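PDB 1O59: allantoicase from Saccharomyces cerevisiae, which hydrolyses allantoate to (S)-ureidoglycolate and urea, a step of allantoin degradation that lets yeast draw on purines as a secondary nitrogen source. Local coordinates for residues K33-D36 and K41-G44; M100-A105 and Y212-A217; H161-G166 and A188-Y193; D231-P236 and A260-G265. All coordinates share one frame; numbering follows the deposited sequence.

Contact 1. Residues K33-D36 and K41-G44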
loop_
_atom_site.group_PDB
_atom_site.type_symbol
_atom_site.label_atom_id
_atom_site.label_comp_id
_atom_site.label_asym_id
_atom_site.label_seq_id
_atom_site.Cartn_x
_atom_site.Cartn_y
_atom_site.Cartn_z
ATOM N N LYS A 33 3.809 -10.718 -2.183
ATOM C CA LYS A 33 4.637 -9.509 -2.198
ATOM C C LYS A 33 3.848 -8.295 -2.690
ATOM O O LYS A 33 4.376 -7.452 -3.428
ATOM C CB LYS A 33 5.892 -9.719 -3.070
ATOM C CG LYS A 33 6.611 -11.082 -2.882
ATOM C CD LYS A 33 7.057 -11.373 -1.424
ATOM C CE LYS A 33 7.741 -12.764 -1.305
ATOM N NZ LYS A 33 8.489 -12.930 -0.028
ATOM N N ALA A 34 2.595 -8.199 -2.275
ATOM C CA ALA A 34 1.698 -7.213 -2.835
ATOM C C ALA A 34 1.471 -6.019 -1.927
ATOM O O ALA A 34 1.649 -6.095 -0.703
ATOM C CB ALA A 34 0.390 -7.848 -3.145
ATOM N N VAL A 35 1.028 -4.930 -2.560
ATOM C CA VAL A 35 0.719 -3.655 -1.914
ATOM C C VAL A 35 -0.569 -3.087 -2.515
ATOM O O VAL A 35 -1.007 -3.534 -3.574
ATOM C CB VAL A 35 1.860 -2.638 -2.124
ATOM C CG1 VAL A 35 3.174 -3.146 -1.503
ATOM C CG2 VAL A 35 2.048 -2.328 -3.629
ATOM N N ASP A 36 -1.159 -2.103 -1.840
ATOM C CA ASP A 36 -2.335 -1.376 -2.359
ATOM C C ASP A 36 -1.916 -0.385 -3.452
ATOM O O ASP A 36 -1.498 0.772 -3.186
ATOM C CB ASP A 36 -3.077 -0.679 -1.226
ATOM C CG ASP A 36 -4.243 0.162 -1.704
ATOM O OD1 ASP A 36 -4.765 -0.124 -2.817
ATOM O OD2 ASP A 36 -4.698 1.123 -1.012
ATOM N N LYS A 41 -1.717 7.296 -1.243
ATOM C CA LYS A 41 -0.419 7.483 -0.594
ATOM C C LYS A 41 0.767 6.990 -1.410
ATOM O O LYS A 41 1.898 7.338 -1.061
ATOM C CB LYS A 41 -0.379 6.837 0.788
ATOM C CG LYS A 41 -0.307 5.313 0.808
ATOM C CD LYS A 41 -0.332 4.860 2.271
ATOM C CE LYS A 41 -0.044 3.407 2.462
ATOM N NZ LYS A 41 -0.131 3.105 3.932
ATOM N N LEU A 42 0.534 6.184 -2.455
ATOM C CA LEU A 42 1.587 5.947 -3.435
ATOM C C LEU A 42 1.221 6.510 -4.803
ATOM O O LEU A 42 1.861 6.224 -5.799
ATOM C CB LEU A 42 2.034 4.472 -3.504
ATOM C CG LEU A 42 1.039 3.339 -3.714
ATOM C CD1 LEU A 42 0.392 3.402 -5.116
ATOM C CD2 LEU A 42 1.702 1.976 -3.470
ATOM N N GLY A 43 0.216 7.356 -4.829
ATOM C CA GLY A 43 -0.078 8.147 -6.006
ATOM C C GLY A 43 -1.255 7.661 -6.825
ATOM O O GLY A 43 -1.422 8.094 -7.968
ATOM N N GLY A 44 -2.063 6.773 -6.253
ATOM C CA GLY A 44 -3.318 6.375 -6.872
ATOM C C GLY A 44 -4.228 7.572 -7.115
ATOM O O GLY A 44 -4.285 8.485 -6.283
#
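The short strand 35-36 and the loop that carries the chain on to strand 45-49, the latter within the first allantoicase repeat, face each other where Val-35 and Asp-36 receive the side chain of Leu-42. The contact is small, burying 93 Å² in all, and it illustrates how one branched side chain can close a short loop without a hydrogen bond between the two segments. The isopropyl end of Leu-42 does the touching. It comes up against the main-chain oxygen of Asp-36, with Leu-42 CD2 3.4 Å and Leu-42 CG 3.6 Å from Asp-36 O, while Leu-42 CD1 stands at 3.8 Å from that same oxygen. The other part of the contact is purely apolar: Leu-42 CD2 also reaches Val-35 CG2, at 4.3 Å. In Leu-42 the first torsion (chi1 53°) tucks CG between its own backbone N and carbonyl carbon, an uncommon choice that brings CG, and with it the isopropyl group, to the Asp-36 carbonyl. The carboxylate of Asp-36 has its business on the adjacent strand, where OD1 accepts a hydrogen bond from the backbone N of Leu-192; a weak bond from Ile-38 N adds to it. The backbone bond of Val-35 with Gly-194 belongs to the antiparallel pairing of strands 35-36 and 186-196. Val-35 also packs on Val-196, while Val-218 of strand 218-222 touches the same valine and Leu-235 meets Leu-42.

Contact 2. Residues M100-A105 and Y212-A217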
loop_
_atom_site.group_PDB
_atom_site.type_symbol
_atom_site.label_atom_id
_atom_site.label_comp_id
_atom_site.label_asym_id
_atom_site.label_seq_id
_atom_site.Cartn_x
_atom_site.Cartn_y
_atom_site.Cartn_z
HETATM N N MSE A 100 -3.388 3.487 -11.064
HETATM C CA MSE A 100 -2.463 3.105 -9.995
HETATM C C MSE A 100 -1.374 4.157 -9.829
HETATM O O MSE A 100 -1.046 4.904 -10.756
HETATM C CB MSE A 100 -1.741 1.784 -10.308
HETATM C CG MSE A 100 -2.638 0.600 -10.502
HETATM SE SE MSE A 100 -1.632 -0.935 -11.118
HETATM C CE MSE A 100 -3.040 -1.933 -11.469
ATOM N N GLY A 101 -0.771 4.156 -8.643
ATOM C CA GLY A 101 0.347 5.039 -8.376
ATOM C C GLY A 101 1.638 4.409 -8.822
ATOM O O GLY A 101 2.600 5.084 -9.058
ATOM N N VAL A 102 1.661 3.087 -8.912
ATOM C CA VAL A 102 2.778 2.367 -9.538
ATOM C C VAL A 102 2.537 2.253 -11.045
ATOM O O VAL A 102 1.431 2.450 -11.524
ATOM C CB VAL A 102 2.940 0.974 -8.935
ATOM C CG1 VAL A 102 3.238 1.114 -7.462
ATOM C CG2 VAL A 102 1.684 0.111 -9.168
ATOM N N ALA A 103 3.585 1.926 -11.778
ATOM C CA ALA A 103 3.535 1.857 -13.239
ATOM C C ALA A 103 2.651 0.725 -13.809
ATOM O O ALA A 103 2.089 0.882 -14.908
ATOM C CB ALA A 103 4.945 1.708 -13.770
ATOM N N ALA A 104 2.584 -0.404 -13.087
ATOM C CA ALA A 104 1.870 -1.591 -13.498
ATOM C C ALA A 104 1.938 -2.662 -12.398
ATOM O O ALA A 104 2.853 -2.681 -11.577
ATOM C CB ALA A 104 2.451 -2.133 -14.781
ATOM N N ALA A 105 0.970 -3.563 -12.379
ATOM C CA ALA A 105 0.958 -4.645 -11.409
ATOM C C ALA A 105 0.097 -5.845 -11.846
ATOM O O ALA A 105 -0.859 -5.705 -12.618
ATOM C CB ALA A 105 0.464 -4.110 -10.062
ATOM N N TYR A 212 12.295 1.103 -2.856
ATOM C CA TYR A 212 11.115 1.895 -3.218
ATOM C C TYR A 212 9.932 1.007 -3.626
ATOM O O TYR A 212 10.095 0.011 -4.341
ATOM C CB TYR A 212 11.501 2.807 -4.385
ATOM C CG TYR A 212 10.579 3.917 -4.767
ATOM C CD1 TYR A 212 9.890 4.660 -3.814
ATOM C CD2 TYR A 212 10.462 4.290 -6.110
ATOM C CE1 TYR A 212 9.091 5.748 -4.203
ATOM C CE2 TYR A 212 9.673 5.345 -6.503
ATOM C CZ TYR A 212 8.997 6.082 -5.546
ATOM O OH TYR A 212 8.194 7.120 -5.953
ATOM N N VAL A 213 8.739 1.417 -3.236
ATOM C CA VAL A 213 7.571 0.637 -3.491
ATOM C C VAL A 213 7.313 0.451 -4.990
ATOM O O VAL A 213 6.878 -0.641 -5.420
ATOM C CB VAL A 213 6.298 1.201 -2.744
ATOM C CG1 VAL A 213 5.872 2.584 -3.242
ATOM C CG2 VAL A 213 5.127 0.197 -2.869
ATOM N N CYS A 214 7.586 1.495 -5.773
ATOM C CA CYS A 214 7.388 1.429 -7.207
ATOM C C CYS A 214 8.416 0.574 -7.914
ATOM O O CYS A 214 8.291 0.327 -9.104
ATOM C CB CYS A 214 7.472 2.807 -7.830
ATOM S SG CYS A 214 6.318 3.987 -7.132
ATOM N N ASN A 215 9.441 0.151 -7.191
ATOM C CA ASN A 215 10.409 -0.757 -7.750
ATOM C C ASN A 215 10.215 -2.202 -7.287
ATOM O O ASN A 215 11.072 -3.028 -7.488
ATOM C CB ASN A 215 11.833 -0.255 -7.436
ATOM C CG ASN A 215 12.213 0.964 -8.251
ATOM O OD1 ASN A 215 11.717 1.152 -9.359
ATOM N ND2 ASN A 215 13.102 1.791 -7.706
ATOM N N GLY A 216 9.076 -2.485 -6.673
ATOM C CA GLY A 216 8.735 -3.837 -6.235
ATOM C C GLY A 216 9.147 -4.163 -4.814
ATOM O O GLY A 216 9.103 -5.317 -4.427
ATOM N N ALA A 217 9.575 -3.171 -4.036
ATOM C CA ALA A 217 9.920 -3.400 -2.645
ATOM C C ALA A 217 8.643 -3.449 -1.817
ATOM O O ALA A 217 7.667 -2.771 -2.126
ATOM C CB ALA A 217 10.813 -2.317 -2.139
HETATM O O HOH W 1 6.353 1.137 -10.738
#
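Val-102 meets Cys-214 through one methyl, CG1, which lies equally far from the alpha carbon and the sulfur of the cysteine. Val-102 CG1 is 4.2 Å from Cys-214 CA and an equal 4.2 Å from Cys-214 SG, a loose van der Waals approach. The torsion of Val-102 (chi1 -61°) sets CG1 beside its own backbone N and anti to the carbonyl carbon, which presents this methyl to the cysteine and leaves CG2 turned from it. Gly-101 O stands farther off, 4.3 Å from Cys-214 SG. At their closest the backbones lie 5.3 Å apart, between Val-102 CA and Cys-214 CA, near enough for one water to span them: it accepts from Ala-103 N at 3.1 Å and donates to Cys-214 O at 2.7 Å. The cysteine belongs to a 3-10 turn, 213-214, which is held on its own side of the contact. Tyr-212 O takes Asn-215 N and Ala-217 N from opposite faces of its carbonyl plane, and the Tyr-212 ring lies with one face over Cys-214 N, offset toward the rim, with Asn-215 ND2 at its edge. Outside the pair, Val-37 packs against Val-102. Chemically, this is a junction between loops of the two halves of the chain in which, toward Val-102, the thiol probably serves as an apolar surface, while the polar link between the backbones is left to a bridging water.

Contact 3. Residues H161-G166 and A188-Y193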
loop_
_atom_site.group_PDB
_atom_site.type_symbol
_atom_site.label_atom_id
_atom_site.label_comp_id
_atom_site.label_asym_id
_atom_site.label_seq_id
_atom_site.Cartn_x
_atom_site.Cartn_y
_atom_site.Cartn_z
ATOM N N HIS A 161 -14.447 -6.318 3.779
ATOM C CA HIS A 161 -14.421 -7.574 3.071
ATOM C C HIS A 161 -13.036 -7.697 2.484
ATOM O O HIS A 161 -12.597 -6.821 1.726
ATOM C CB HIS A 161 -15.458 -7.637 1.944
ATOM C CG HIS A 161 -16.828 -7.179 2.333
ATOM N ND1 HIS A 161 -17.150 -5.845 2.488
ATOM C CD2 HIS A 161 -17.973 -7.874 2.549
ATOM C CE1 HIS A 161 -18.432 -5.743 2.798
ATOM N NE2 HIS A 161 -18.955 -6.957 2.837
ATOM N N LEU A 162 -12.378 -8.799 2.826
ATOM C CA LEU A 162 -11.009 -9.080 2.458
ATOM C C LEU A 162 -11.038 -10.265 1.519
ATOM O O LEU A 162 -11.430 -11.391 1.908
ATOM C CB LEU A 162 -10.212 -9.415 3.717
ATOM C CG LEU A 162 -10.303 -8.398 4.863
ATOM C CD1 LEU A 162 -9.532 -8.893 6.060
ATOM C CD2 LEU A 162 -9.783 -7.027 4.437
ATOM N N PHE A 163 -10.639 -10.014 0.273
ATOM C CA PHE A 163 -10.713 -11.044 -0.779
ATOM C C PHE A 163 -9.372 -11.298 -1.510
ATOM O O PHE A 163 -8.509 -10.409 -1.669
ATOM C CB PHE A 163 -11.852 -10.742 -1.778
ATOM C CG PHE A 163 -11.741 -9.399 -2.417
ATOM C CD1 PHE A 163 -12.354 -8.287 -1.831
ATOM C CD2 PHE A 163 -10.979 -9.237 -3.584
ATOM C CE1 PHE A 163 -12.229 -7.018 -2.409
ATOM C CE2 PHE A 163 -10.818 -7.995 -4.172
ATOM C CZ PHE A 163 -11.452 -6.858 -3.583
ATOM N N VAL A 164 -9.239 -12.554 -1.925
ATOM C CA VAL A 164 -8.159 -13.019 -2.766
ATOM C C VAL A 164 -8.815 -13.683 -3.964
ATOM O O VAL A 164 -9.784 -14.420 -3.819
ATOM C CB VAL A 164 -7.305 -14.069 -2.012
ATOM C CG1 VAL A 164 -6.175 -14.625 -2.899
ATOM C CG2 VAL A 164 -6.755 -13.465 -0.712
ATOM N N ARG A 165 -8.278 -13.424 -5.148
ATOM C CA ARG A 165 -8.717 -14.130 -6.350
ATOM C C ARG A 165 -8.462 -15.617 -6.234
ATOM O O ARG A 165 -7.360 -16.038 -5.872
ATOM C CB ARG A 165 -7.945 -13.668 -7.577
ATOM C CG ARG A 165 -7.967 -12.206 -7.861
ATOM C CD ARG A 165 -7.040 -11.866 -8.988
ATOM N NE ARG A 165 -7.700 -12.105 -10.253
ATOM C CZ ARG A 165 -7.484 -13.111 -11.070
ATOM N NH1 ARG A 165 -6.571 -14.040 -10.836
ATOM N NH2 ARG A 165 -8.201 -13.168 -12.171
ATOM N N GLY A 166 -9.453 -16.414 -6.609
ATOM C CA GLY A 166 -9.283 -17.860 -6.633
ATOM C C GLY A 166 -8.073 -18.350 -7.425
ATOM O O GLY A 166 -7.443 -19.351 -7.054
ATOM N N ALA A 188 -17.083 2.879 1.614
ATOM C CA ALA A 188 -16.142 3.693 2.373
ATOM C C ALA A 188 -14.731 3.624 1.769
ATOM O O ALA A 188 -14.172 4.668 1.385
ATOM C CB ALA A 188 -16.141 3.255 3.844
ATOM N N ARG A 189 -14.187 2.408 1.643
ATOM C CA ARG A 189 -12.817 2.226 1.153
ATOM C C ARG A 189 -12.678 1.133 0.148
ATOM O O ARG A 189 -13.372 0.095 0.233
ATOM C CB ARG A 189 -11.835 1.923 2.287
ATOM C CG ARG A 189 -11.561 3.098 3.235
ATOM C CD ARG A 189 -10.912 4.295 2.587
ATOM N NE ARG A 189 -10.645 5.350 3.587
ATOM C CZ ARG A 189 -11.529 6.255 4.000
ATOM N NH1 ARG A 189 -12.750 6.326 3.486
ATOM N NH2 ARG A 189 -11.165 7.138 4.907
ATOM N N PHE A 190 -11.739 1.337 -0.776
ATOM C CA PHE A 190 -11.366 0.287 -1.750
ATOM C C PHE A 190 -9.854 0.138 -1.861
ATOM O O PHE A 190 -9.174 1.050 -2.319
ATOM C CB PHE A 190 -11.984 0.600 -3.112
ATOM C CG PHE A 190 -11.596 -0.358 -4.232
ATOM C CD1 PHE A 190 -11.464 -1.750 -4.010
ATOM C CD2 PHE A 190 -11.410 0.131 -5.529
ATOM C CE1 PHE A 190 -11.124 -2.617 -5.051
ATOM C CE2 PHE A 190 -11.100 -0.737 -6.575
ATOM C CZ PHE A 190 -10.955 -2.113 -6.332
ATOM N N ARG A 191 -9.337 -1.000 -1.407
ATOM C CA ARG A 191 -7.920 -1.338 -1.545
ATOM C C ARG A 191 -7.764 -2.420 -2.611
ATOM O O ARG A 191 -8.506 -3.376 -2.608
ATOM C CB ARG A 191 -7.384 -1.915 -0.225
ATOM C CG ARG A 191 -7.746 -1.163 1.046
ATOM C CD ARG A 191 -7.437 0.311 0.995
ATOM N NE ARG A 191 -7.613 1.028 2.272
ATOM C CZ ARG A 191 -7.586 2.364 2.366
ATOM N NH1 ARG A 191 -7.457 3.100 1.264
ATOM N NH2 ARG A 191 -7.714 2.970 3.544
ATOM N N LEU A 192 -6.799 -2.296 -3.505
ATOM C CA LEU A 192 -6.521 -3.383 -4.442
ATOM C C LEU A 192 -5.036 -3.799 -4.404
ATOM O O LEU A 192 -4.134 -3.000 -4.707
ATOM C CB LEU A 192 -6.972 -3.032 -5.873
ATOM C CG LEU A 192 -7.064 -4.275 -6.768
ATOM C CD1 LEU A 192 -8.299 -5.155 -6.466
ATOM C CD2 LEU A 192 -7.051 -3.873 -8.203
ATOM N N TYR A 193 -4.797 -5.055 -4.016
ATOM C CA TYR A 193 -3.429 -5.542 -3.821
ATOM C C TYR A 193 -2.827 -6.159 -5.070
ATOM O O TYR A 193 -3.415 -7.092 -5.659
ATOM C CB TYR A 193 -3.336 -6.508 -2.602
ATOM C CG TYR A 193 -3.801 -5.801 -1.354
ATOM C CD1 TYR A 193 -3.049 -4.753 -0.827
ATOM C CD2 TYR A 193 -5.015 -6.122 -0.743
ATOM C CE1 TYR A 193 -3.470 -4.053 0.293
ATOM C CE2 TYR A 193 -5.444 -5.428 0.372
ATOM C CZ TYR A 193 -4.654 -4.386 0.886
ATOM O OH TYR A 193 -5.036 -3.650 1.967
#
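Apolar contact joins Phe-163 to Phe-190 and Leu-192, and all of it runs through the rim of the Phe-163 ring. Phe-163 CZ is 4.5 Å from Phe-190 CE1, each atom lying near the plane of the other ring, so the two phenyls meet edge to edge and do not stack. One atom along the rim, Phe-163 CE2 approaches Leu-192 CD1 at 4.4 Å, again close to the ring plane. The first torsion of Phe-163 (chi1 57°) carries its ring from a strand that sits 9.5 Å away, measured from Phe-163 CA to Leu-192 CA. That spacing reflects the sheet: strands 160-164 and 186-196 both pair antiparallel with strand 105-113, which runs between them. The rings point into the core of this beta-sandwich repeat, where Phe-153 meets Phe-163 and Ile-177 touches both Phe-190 and Leu-192 from the facing sheet. No hydrogen bond crosses the contact. Within segment 188-193, Ala-188 and Arg-189 form a classic beta bulge opposite strand 105-113, and Arg-189 NH1 donates to Ala-188 O over 3.0 Å, with an N-H...O angle of 162°. The oxygen lies in the guanidinium plane, although the donor stands well above the carbonyl plane. Asp-81 pairs with that NH1 in a salt bridge.

Contact 4. Residues D231-P236 and A260-G265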
loop_
_atom_site.group_PDB
_atom_site.type_symbol
_atom_site.label_atom_id
_atom_site.label_comp_id
_atom_site.label_asym_id
_atom_site.label_seq_id
_atom_site.Cartn_x
_atom_site.Cartn_y
_atom_site.Cartn_z
ATOM N N ASP A 231 4.730 -0.087 5.765
ATOM C CA ASP A 231 4.667 0.144 4.325
ATOM C C ASP A 231 4.847 1.604 3.947
ATOM O O ASP A 231 5.215 1.905 2.818
ATOM C CB ASP A 231 3.396 -0.445 3.702
ATOM C CG ASP A 231 2.157 0.135 4.260
ATOM O OD1 ASP A 231 1.952 -0.037 5.489
ATOM O OD2 ASP A 231 1.314 0.745 3.542
ATOM N N ASN A 232 4.661 2.501 4.906
ATOM C CA ASN A 232 4.888 3.897 4.659
ATOM C C ASN A 232 6.361 4.207 4.446
ATOM O O ASN A 232 6.689 5.271 3.932
ATOM C CB ASN A 232 4.344 4.758 5.807
ATOM C CG ASN A 232 2.818 4.792 5.851
ATOM O OD1 ASN A 232 2.158 4.446 4.854
ATOM N ND2 ASN A 232 2.244 5.213 7.003
ATOM N N LEU A 233 7.248 3.304 4.848
ATOM C CA LEU A 233 8.702 3.535 4.724
ATOM C C LEU A 233 9.207 3.647 3.282
ATOM O O LEU A 233 10.282 4.167 3.044
ATOM C CB LEU A 233 9.464 2.394 5.377
ATOM C CG LEU A 233 9.412 2.356 6.913
ATOM C CD1 LEU A 233 10.010 1.036 7.377
ATOM C CD2 LEU A 233 10.142 3.563 7.559
ATOM N N LEU A 234 8.422 3.105 2.344
ATOM C CA LEU A 234 8.847 2.882 0.995
ATOM C C LEU A 234 8.109 3.809 0.032
ATOM O O LEU A 234 8.193 3.655 -1.192
ATOM C CB LEU A 234 8.577 1.408 0.653
ATOM C CG LEU A 234 8.895 0.380 1.745
ATOM C CD1 LEU A 234 8.487 -1.009 1.347
ATOM C CD2 LEU A 234 10.388 0.358 2.116
ATOM N N LEU A 235 7.396 4.788 0.569
ATOM C CA LEU A 235 6.527 5.614 -0.263
ATOM C C LEU A 235 7.270 6.746 -0.980
ATOM O O LEU A 235 8.340 7.147 -0.586
ATOM C CB LEU A 235 5.401 6.218 0.590
ATOM C CG LEU A 235 4.420 5.210 1.194
ATOM C CD1 LEU A 235 3.410 5.976 2.025
ATOM C CD2 LEU A 235 3.724 4.397 0.107
ATOM N N PRO A 236 6.655 7.312 -1.993
ATOM C CA PRO A 236 7.216 8.501 -2.604
ATOM C C PRO A 236 7.159 9.682 -1.631
ATOM O O PRO A 236 6.268 9.730 -0.749
ATOM C CB PRO A 236 6.312 8.777 -3.832
ATOM C CG PRO A 236 5.349 7.626 -3.942
ATOM C CD PRO A 236 5.368 6.919 -2.593
ATOM N N ALA A 260 11.870 -3.432 11.305
ATOM C CA ALA A 260 11.069 -3.596 10.124
ATOM C C ALA A 260 11.920 -4.315 9.106
ATOM O O ALA A 260 13.037 -3.895 8.838
ATOM C CB ALA A 260 10.644 -2.226 9.598
ATOM N N VAL A 261 11.400 -5.417 8.568
ATOM C CA VAL A 261 12.046 -6.137 7.470
ATOM C C VAL A 261 11.438 -5.759 6.121
ATOM O O VAL A 261 10.221 -5.795 5.920
ATOM C CB VAL A 261 11.961 -7.652 7.616
ATOM C CG1 VAL A 261 12.599 -8.329 6.413
ATOM C CG2 VAL A 261 12.658 -8.116 8.888
ATOM N N ILE A 262 12.329 -5.430 5.180
ATOM C CA ILE A 262 11.904 -5.028 3.856
ATOM C C ILE A 262 12.485 -5.936 2.788
ATOM O O ILE A 262 13.685 -6.135 2.746
ATOM C CB ILE A 262 12.261 -3.559 3.657
ATOM C CG1 ILE A 262 11.301 -2.711 4.512
ATOM C CG2 ILE A 262 12.145 -3.142 2.185
ATOM C CD1 ILE A 262 12.034 -1.705 5.297
ATOM N N GLN A 263 11.617 -6.530 1.965
ATOM C CA GLN A 263 12.078 -7.198 0.771
ATOM C C GLN A 263 12.308 -6.148 -0.300
ATOM O O GLN A 263 11.405 -5.384 -0.634
ATOM C CB GLN A 263 11.066 -8.217 0.270
ATOM C CG GLN A 263 11.590 -9.038 -0.896
ATOM C CD GLN A 263 10.870 -10.346 -1.088
ATOM O OE1 GLN A 263 10.517 -11.001 -0.143
ATOM N NE2 GLN A 263 10.681 -10.729 -2.310
ATOM N N LEU A 264 13.532 -6.124 -0.814
ATOM C CA LEU A 264 13.934 -5.238 -1.886
ATOM C C LEU A 264 13.282 -5.665 -3.188
ATOM O O LEU A 264 12.883 -6.823 -3.351
ATOM C CB LEU A 264 15.454 -5.272 -2.054
ATOM C CG LEU A 264 16.326 -4.891 -0.840
ATOM C CD1 LEU A 264 17.840 -4.951 -1.197
ATOM C CD2 LEU A 264 15.947 -3.512 -0.296
ATOM N N GLY A 265 13.182 -4.719 -4.122
ATOM C CA GLY A 265 12.524 -4.961 -5.398
ATOM C C GLY A 265 13.259 -5.962 -6.254
ATOM O O GLY A 265 12.679 -6.536 -7.169
#
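Leu-233 and Leu-234 touch Ala-260 and Ile-262 through aliphatic carbons alone, with no ring or amide of either segment in between; the side chain of Trp-246, outside the two segments, touches Leu-233 and Ala-260. One methyl, Leu-233 CD1, serves two partners, lying 4.0 Å from Ala-260 CB and also 4.0 Å from Ile-262 CD1, the leucine and isoleucine crossing obliquely. Leu-234 runs alongside Ile-262 in the opposite sense, its CD2 3.9 Å from Ile-262 CG2 and 4.0 Å from Ile-262 CG1. Here the loop after strand 227-228, which includes a 3-10 turn ending at Leu-233, lies against one face of strand 258-263 in the second allantoicase repeat. That strand belongs to a five-stranded antiparallel sheet of this repeat, and Ala-260 and Ile-262 look toward the loop while Val-261 looks away. The torsion of Ile-262 (chi1 -72°) puts CG1 beside the backbone N and CG2 anti to it; CG2 and CG1 face Leu-234, while CD1, beyond CG1, reaches Leu-233. An alanine here would remove both branches, and the gap is likely to leave Leu-234 CD2 without its partner on the strand and Leu-233 CD1 with only Ala-260 of this strand beside it. Ile-350, from strand 346-354, touches both Leu-233 and Ile-262.

How the contacts relate
Contact 1 is the hub. Its centre lies about 7 Å from that of contact 2, and Leu-42 CD1 packs 3.6 Å from Gly-101 CA. It adjoins contact 3 through neighbouring strands of one sheet, 35-36 and 186-196, with centres about 13 Å apart. Toward the second repeat it makes polar links to contact 4: a salt bridge of 2.8 Å from Lys-41 NZ to Asp-231 OD2, and a probable hydrogen bond, also 2.8 Å, from Lys-33 NZ to Gln-263 OE1. Contacts 2 and 4 share a further probable bond, Val-213 N to Leu-234 O at 3.1 Å. Contact 3 belongs to the core of the first repeat, its centre about 21 Å from that of contact 4. Together they trace a path from one repeat's interior to the other's.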